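PDB 6HJO: mutual gliding-motility protein MglA from Myxococcus xanthus DK 1622, which binds and hydrolyses GTP as an Arf-family small GTPase, switching the direction of gliding and coordinating adventurous and social motility. Local coordinates for residues Cys13-Tyr18 with Gly98-Ala103; Gln106-Glu111 with Leu145-Thr150. All coordinates share one frame; numbering follows the deposited sequence.

Contact 1 of 2, residues Cys13-Tyr18 with Gly98-Ala103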
loop_
_atom_site.group_PDB
_atom_site.type_symbol
_atom_site.label_atom_id
_atom_site.label_comp_id
_atom_site.label_asym_id
_atom_site.label_seq_id
_atom_site.Cartn_x
_atom_site.Cartn_y
_atom_site.Cartn_z
ATOM N N CYS A 13 12.542 -11.790 5.489
ATOM C CA CYS A 13 12.026 -12.880 4.683
ATOM C C CYS A 13 10.517 -12.794 4.492
ATOM O O CYS A 13 9.796 -12.384 5.399
ATOM C CB CYS A 13 12.467 -14.219 5.248
ATOM S SG CYS A 13 11.611 -14.648 6.765
ATOM N N LYS A 14 10.062 -13.146 3.285
ATOM C CA LYS A 14 8.687 -13.027 2.850
ATOM C C LYS A 14 7.980 -14.366 2.874
ATOM O O LYS A 14 8.421 -15.320 2.232
ATOM C CB LYS A 14 8.635 -12.391 1.450
ATOM C CG LYS A 14 7.252 -11.974 0.985
ATOM C CD LYS A 14 7.333 -11.428 -0.427
ATOM C CE LYS A 14 6.007 -10.885 -0.875
ATOM N NZ LYS A 14 6.063 -10.441 -2.282
ATOM N N ILE A 15 6.895 -14.422 3.642
ATOM C CA ILE A 15 6.029 -15.596 3.780
ATOM C C ILE A 15 4.703 -15.265 3.140
ATOM O O ILE A 15 4.038 -14.319 3.559
ATOM C CB ILE A 15 5.945 -16.147 5.231
ATOM C CG1 ILE A 15 7.364 -16.645 5.678
ATOM C CG2 ILE A 15 4.924 -17.335 5.300
ATOM C CD1 ILE A 15 7.540 -16.801 7.144
ATOM N N VAL A 16 4.351 -16.013 2.074
ATOM C CA VAL A 16 3.121 -15.775 1.326
ATOM C C VAL A 16 2.033 -16.787 1.716
ATOM O O VAL A 16 2.267 -17.992 1.650
ATOM C CB VAL A 16 3.374 -15.704 -0.217
ATOM C CG1 VAL A 16 2.063 -15.692 -1.016
ATOM C CG2 VAL A 16 4.232 -14.482 -0.578
ATOM N N TYR A 17 0.855 -16.290 2.128
ATOM C CA TYR A 17 -0.310 -17.153 2.394
ATOM C C TYR A 17 -1.066 -17.159 1.079
ATOM O O TYR A 17 -1.371 -16.097 0.511
ATOM C CB TYR A 17 -1.174 -16.623 3.572
ATOM C CG TYR A 17 -0.609 -17.005 4.923
ATOM C CD1 TYR A 17 0.607 -16.488 5.365
ATOM C CD2 TYR A 17 -1.266 -17.918 5.741
ATOM C CE1 TYR A 17 1.165 -16.886 6.576
ATOM C CE2 TYR A 17 -0.732 -18.303 6.971
ATOM C CZ TYR A 17 0.485 -17.786 7.382
ATOM O OH TYR A 17 1.016 -18.155 8.587
ATOM N N TYR A 18 -1.280 -18.344 0.557
ATOM C CA TYR A 18 -1.876 -18.593 -0.745
ATOM C C TYR A 18 -3.032 -19.580 -0.611
ATOM O O TYR A 18 -3.008 -20.448 0.243
ATOM C CB TYR A 18 -0.784 -19.215 -1.640
ATOM C CG TYR A 18 -0.905 -18.905 -3.113
ATOM C CD1 TYR A 18 -1.650 -19.727 -3.962
ATOM C CD2 TYR A 18 -0.259 -17.801 -3.667
ATOM C CE1 TYR A 18 -1.744 -19.459 -5.326
ATOM C CE2 TYR A 18 -0.307 -17.552 -5.038
ATOM C CZ TYR A 18 -1.046 -18.389 -5.862
ATOM O OH TYR A 18 -1.103 -18.141 -7.205
ATOM N N GLY A 98 9.007 -18.317 1.735
ATOM C CA GLY A 98 8.188 -19.454 2.176
ATOM C C GLY A 98 6.722 -19.268 1.830
ATOM O O GLY A 98 6.250 -18.128 1.717
ATOM N N VAL A 99 5.982 -20.397 1.637
ATOM C CA VAL A 99 4.577 -20.348 1.254
ATOM C C VAL A 99 3.734 -21.182 2.203
ATOM O O VAL A 99 4.120 -22.301 2.546
ATOM C CB VAL A 99 4.332 -20.810 -0.223
ATOM C CG1 VAL A 99 2.840 -20.811 -0.579
ATOM C CG2 VAL A 99 5.108 -19.975 -1.227
ATOM N N VAL A 100 2.585 -20.633 2.616
ATOM C CA VAL A 100 1.571 -21.387 3.374
ATOM C C VAL A 100 0.410 -21.510 2.401
ATOM O O VAL A 100 -0.120 -20.478 1.966
ATOM C CB VAL A 100 1.085 -20.725 4.700
ATOM C CG1 VAL A 100 -0.055 -21.546 5.337
ATOM C CG2 VAL A 100 2.230 -20.544 5.688
ATOM N N PHE A 101 0.018 -22.755 2.043
ATOM C CA PHE A 101 -1.165 -22.936 1.216
ATOM C C PHE A 101 -2.306 -23.193 2.192
ATOM O O PHE A 101 -2.234 -24.125 2.981
ATOM C CB PHE A 101 -1.052 -24.092 0.184
ATOM C CG PHE A 101 -2.267 -24.179 -0.716
ATOM C CD1 PHE A 101 -3.340 -25.018 -0.396
ATOM C CD2 PHE A 101 -2.377 -23.368 -1.841
ATOM C CE1 PHE A 101 -4.495 -25.046 -1.194
ATOM C CE2 PHE A 101 -3.528 -23.390 -2.630
ATOM C CZ PHE A 101 -4.581 -24.224 -2.303
ATOM N N VAL A 102 -3.325 -22.344 2.167
ATOM C CA VAL A 102 -4.502 -22.451 3.031
ATOM C C VAL A 102 -5.624 -23.066 2.197
ATOM O O VAL A 102 -6.106 -22.456 1.233
ATOM C CB VAL A 102 -4.924 -21.097 3.670
ATOM C CG1 VAL A 102 -6.145 -21.283 4.578
ATOM C CG2 VAL A 102 -3.768 -20.460 4.449
ATOM N N ALA A 103 -5.995 -24.304 2.545
ATOM C CA ALA A 103 -7.070 -25.027 1.858
ATOM C C ALA A 103 -8.368 -24.871 2.643
ATOM O O ALA A 103 -8.381 -25.041 3.863
ATOM C CB ALA A 103 -6.716 -26.508 1.720
#

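Contact 2 of 2, residues Gln106-Glu111 with Leu145-Thr150. With GDP (guanosine-5'-diphosphate), chain C.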
loop_
_atom_site.group_PDB
_atom_site.type_symbol
_atom_site.label_atom_id
_atom_site.label_comp_id
_atom_site.label_asym_id
_atom_site.label_seq_id
_atom_site.Cartn_x
_atom_site.Cartn_y
_atom_site.Cartn_z
ATOM N N GLN A 106 -14.267 -27.103 3.050
ATOM C CA GLN A 106 -15.641 -27.333 2.574
ATOM C C GLN A 106 -15.637 -28.112 1.271
ATOM O O GLN A 106 -14.821 -27.835 0.384
ATOM C CB GLN A 106 -16.384 -26.007 2.382
ATOM C CG GLN A 106 -16.632 -25.244 3.673
ATOM C CD GLN A 106 -17.278 -23.911 3.402
ATOM O OE1 GLN A 106 -18.484 -23.754 3.538
ATOM N NE2 GLN A 106 -16.490 -22.926 2.998
ATOM N N ILE A 107 -16.567 -29.074 1.144
ATOM C CA ILE A 107 -16.721 -29.928 -0.040
ATOM C C ILE A 107 -16.843 -29.089 -1.333
ATOM O O ILE A 107 -16.176 -29.391 -2.328
ATOM C CB ILE A 107 -17.919 -30.898 0.140
ATOM C CG1 ILE A 107 -17.678 -31.930 1.283
ATOM C CG2 ILE A 107 -18.295 -31.551 -1.196
ATOM C CD1 ILE A 107 -19.076 -32.566 1.901
ATOM N N GLU A 108 -17.654 -28.018 -1.286
ATOM C CA GLU A 108 -17.905 -27.099 -2.394
ATOM C C GLU A 108 -16.669 -26.290 -2.809
ATOM O O GLU A 108 -16.692 -25.680 -3.878
ATOM C CB GLU A 108 -19.063 -26.133 -2.048
ATOM C CG GLU A 108 -20.380 -26.812 -1.672
ATOM C CD GLU A 108 -20.568 -27.169 -0.204
ATOM O OE1 GLU A 108 -19.601 -27.043 0.586
ATOM O OE2 GLU A 108 -21.695 -27.587 0.155
ATOM N N ARG A 109 -15.599 -26.276 -1.983
ATOM C CA ARG A 109 -14.375 -25.508 -2.280
ATOM C C ARG A 109 -13.163 -26.393 -2.642
ATOM O O ARG A 109 -12.065 -25.881 -2.826
ATOM C CB ARG A 109 -14.058 -24.531 -1.127
ATOM C CG ARG A 109 -15.208 -23.528 -0.820
ATOM C CD ARG A 109 -15.459 -22.537 -1.957
ATOM N NE ARG A 109 -14.334 -21.609 -2.105
ATOM C CZ ARG A 109 -14.023 -20.952 -3.218
ATOM N NH1 ARG A 109 -14.745 -21.121 -4.321
ATOM N NH2 ARG A 109 -12.991 -20.120 -3.237
ATOM N N MET A 110 -13.375 -27.707 -2.788
ATOM C CA MET A 110 -12.313 -28.653 -3.155
ATOM C C MET A 110 -11.746 -28.419 -4.550
ATOM O O MET A 110 -10.529 -28.463 -4.721
ATOM C CB MET A 110 -12.776 -30.117 -2.979
ATOM C CG MET A 110 -12.773 -30.583 -1.524
ATOM S SD MET A 110 -11.220 -30.290 -0.604
ATOM C CE MET A 110 -10.066 -31.335 -1.529
ATOM N N GLU A 111 -12.626 -28.142 -5.530
ATOM C CA GLU A 111 -12.245 -27.832 -6.900
ATOM C C GLU A 111 -11.430 -26.537 -6.914
ATOM O O GLU A 111 -10.428 -26.467 -7.618
ATOM C CB GLU A 111 -13.487 -27.705 -7.803
ATOM C CG GLU A 111 -13.244 -28.254 -9.196
ATOM C CD GLU A 111 -13.154 -29.760 -9.315
ATOM O OE1 GLU A 111 -14.205 -30.425 -9.167
ATOM O OE2 GLU A 111 -12.041 -30.274 -9.572
ATOM N N LEU A 145 -16.439 -26.812 10.427
ATOM C CA LEU A 145 -17.668 -26.861 9.633
ATOM C C LEU A 145 -18.225 -28.255 9.383
ATOM O O LEU A 145 -17.456 -29.209 9.228
ATOM C CB LEU A 145 -17.503 -26.094 8.300
ATOM C CG LEU A 145 -17.332 -24.572 8.421
ATOM C CD1 LEU A 145 -16.966 -23.964 7.103
ATOM C CD2 LEU A 145 -18.602 -23.881 8.984
ATOM N N PRO A 146 -19.583 -28.397 9.362
ATOM C CA PRO A 146 -20.174 -29.726 9.122
ATOM C C PRO A 146 -19.985 -30.242 7.692
ATOM O O PRO A 146 -19.984 -31.457 7.483
ATOM C CB PRO A 146 -21.665 -29.536 9.491
ATOM C CG PRO A 146 -21.927 -28.102 9.270
ATOM C CD PRO A 146 -20.630 -27.366 9.552
ATOM N N ASN A 147 -19.850 -29.329 6.709
ATOM C CA ASN A 147 -19.638 -29.684 5.292
ATOM C C ASN A 147 -18.141 -29.858 4.940
ATOM O O ASN A 147 -17.788 -29.802 3.762
ATOM C CB ASN A 147 -20.326 -28.670 4.352
ATOM C CG ASN A 147 -19.837 -27.236 4.495
ATOM O OD1 ASN A 147 -19.537 -26.757 5.590
ATOM N ND2 ASN A 147 -19.766 -26.507 3.391
ATOM N N ALA A 148 -17.272 -30.097 5.967
ATOM C CA ALA A 148 -15.827 -30.303 5.811
ATOM C C ALA A 148 -15.483 -31.706 5.350
ATOM O O ALA A 148 -15.998 -32.701 5.895
ATOM C CB ALA A 148 -15.083 -29.994 7.109
ATOM N N VAL A 149 -14.589 -31.801 4.364
ATOM C CA VAL A 149 -14.124 -33.105 3.895
ATOM C C VAL A 149 -13.142 -33.664 4.960
ATOM O O VAL A 149 -12.614 -32.895 5.763
ATOM C CB VAL A 149 -13.593 -33.127 2.424
ATOM C CG1 VAL A 149 -14.239 -32.053 1.576
ATOM C CG2 VAL A 149 -12.087 -32.988 2.348
ATOM N N THR A 150 -12.958 -34.983 5.016
ATOM C CA THR A 150 -12.075 -35.605 6.011
ATOM C C THR A 150 -10.629 -35.185 5.749
ATOM O O THR A 150 -10.313 -34.770 4.629
ATOM C CB THR A 150 -12.223 -37.130 6.002
ATOM O OG1 THR A 150 -11.588 -37.667 4.838
ATOM C CG2 THR A 150 -13.697 -37.618 6.121
HETATM P PB GDP C . -9.363 -14.891 2.491
HETATM O O1B GDP C . -10.068 -14.393 1.266
HETATM O O2B GDP C . -8.633 -16.144 2.263
HETATM O O3B GDP C . -8.528 -13.824 3.103
HETATM O O3A GDP C . -10.509 -15.276 3.535
HETATM P PA GDP C . -11.025 -14.755 4.948
HETATM O O1A GDP C . -11.471 -13.366 4.853
HETATM O O2A GDP C . -9.942 -14.964 6.003
HETATM O "O5'" GDP C . -12.246 -15.772 5.239
HETATM C "C5'" GDP C . -13.519 -15.660 4.555
HETATM C "C4'" GDP C . -14.631 -16.047 5.505
HETATM O "O4'" GDP C . -14.393 -17.377 6.026
HETATM C "C3'" GDP C . -14.823 -15.136 6.722
HETATM O "O3'" GDP C . -16.215 -15.018 6.985
HETATM C "C2'" GDP C . -14.094 -15.903 7.831
HETATM O "O2'" GDP C . -14.529 -15.634 9.160
HETATM C "C1'" GDP C . -14.423 -17.339 7.439
HETATM N N9 GDP C . -13.475 -18.327 7.956
HETATM C C8 GDP C . -12.107 -18.322 7.855
HETATM N N7 GDP C . -11.542 -19.363 8.419
HETATM C C5 GDP C . -12.605 -20.096 8.930
HETATM C C6 GDP C . -12.647 -21.327 9.666
HETATM O O6 GDP C . -11.684 -21.986 10.047
HETATM N N1 GDP C . -13.937 -21.725 9.968
HETATM C C2 GDP C . -15.070 -21.023 9.643
HETATM N N2 GDP C . -16.240 -21.554 10.003
HETATM N N3 GDP C . -15.048 -19.864 8.984
HETATM C C4 GDP C . -13.803 -19.467 8.653
#

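Contact 1 of 2, residues Cys13-Tyr18 with Gly98-Ala103
The ring of Y17 lies flat against V100. CB of V100 sits over the ring centre, 3.8 Å from the centroid, as a CH-pi contact. CG of Y17 is anti to its carbonyl carbon (chi1 -81°), which turns the ring alongside the valine, and both side chains point the same way. V102 meets the same ring at its edge, CG2 to CD2 of Y17 at 3.8 Å. I15 adds a looser touch, CG2 to CG2 of V100. On the opposite face of the sheet, Y18 CB packs on V99 CG1 at 4.1 Å, and the Y18 ring has F101 CD2 near its edge. The backbones form a parallel ladder of five hydrogen bonds, from G98 N to K14 O through to V102 N to Y18 O at 2.7 Å. The OH of Y18 is hydrogen-bonded to N119 OD1 and N123 ND2 of helix 110-126, and K14 NZ to I92 O and K94 O. This is the buried centre of the Ras-like P-loop fold. Strand 71-78 pairs with the other edge of strand 10-18. Helix 176-191 covers the face of Y17 and V100, and helix 110-126 the face of Y18, V99 and F101.

Contact 2 of 2, residues Gln106-Glu111 with Leu145-Thr150
The side-chain amide of N147 is held by Q106 and E108. Its ND2 gives one hydrogen bond to Q106 OE1 at 3.0 Å, nearly straight at 169°. A second goes to E108 OE1 at 2.9 Å, more bent at 147°. Both acceptors lie close to the N147 amide plane, so the two bonds fix its rotation. The Q106 amide stands almost perpendicular to it, 86° apart. E108 receives ND2 on the syn side of its carboxylate, and a bend at chi2 brings that oxygen round to it. The carboxylate charge would probably polarise the N147 amide. The backbone of N147 is also used: its O accepts I107 N at 3.0 Å. In the 106-111 segment, Q106 O accepts R109 N. Q106 N is hydrogen-bonded to D104 OD1, and V149 O to R143 NH1. With an alanine in place of N147, the donor shared by Q106 OE1 and E108 OE1 is gone, and the E108 carboxylate would probably turn more freely, while Q106 keeps its bond at NE2.

Apolar contacts flank these bonds. V149 CG1 presses on I107 CG1 at 3.5 Å, a tight pair, and touches M110 CG at 3.7 Å. L145 CD1 lies against Q106 CG, while its CD2 comes 3.5 Å from N2 of the GDP guanine. The polar bonds thus join the turn of residues 145-148, beside the guanine, to the 3-10 turn that leads into helix 110-126. R109 reaches back to G21 O in the phosphate-binding loop. M110 and V149 both pack on M154 of helix 151-158, the helix that follows this loop.

In the fold
Contacts 1 and 2 follow each other along the chain. Strand 98-104 leaves contact 1 and runs into the 106-111 segment of contact 2, but the two contacts do not touch otherwise. Their centres are 21 Å apart. The centre of contact 1 lies about 2 Å, that of contact 2 about 20 Å, from the centre of the chain, and contact 2 is a surface contact. The nucleotide pocket relates to both. The V102 side chain comes to about 6 Å from GDP, and F101 packs near G19 of the predicted P-loop. L145 in contact 2 belongs to the observed GDP pocket, next to D144, which is hydrogen-bonded to the nucleotide.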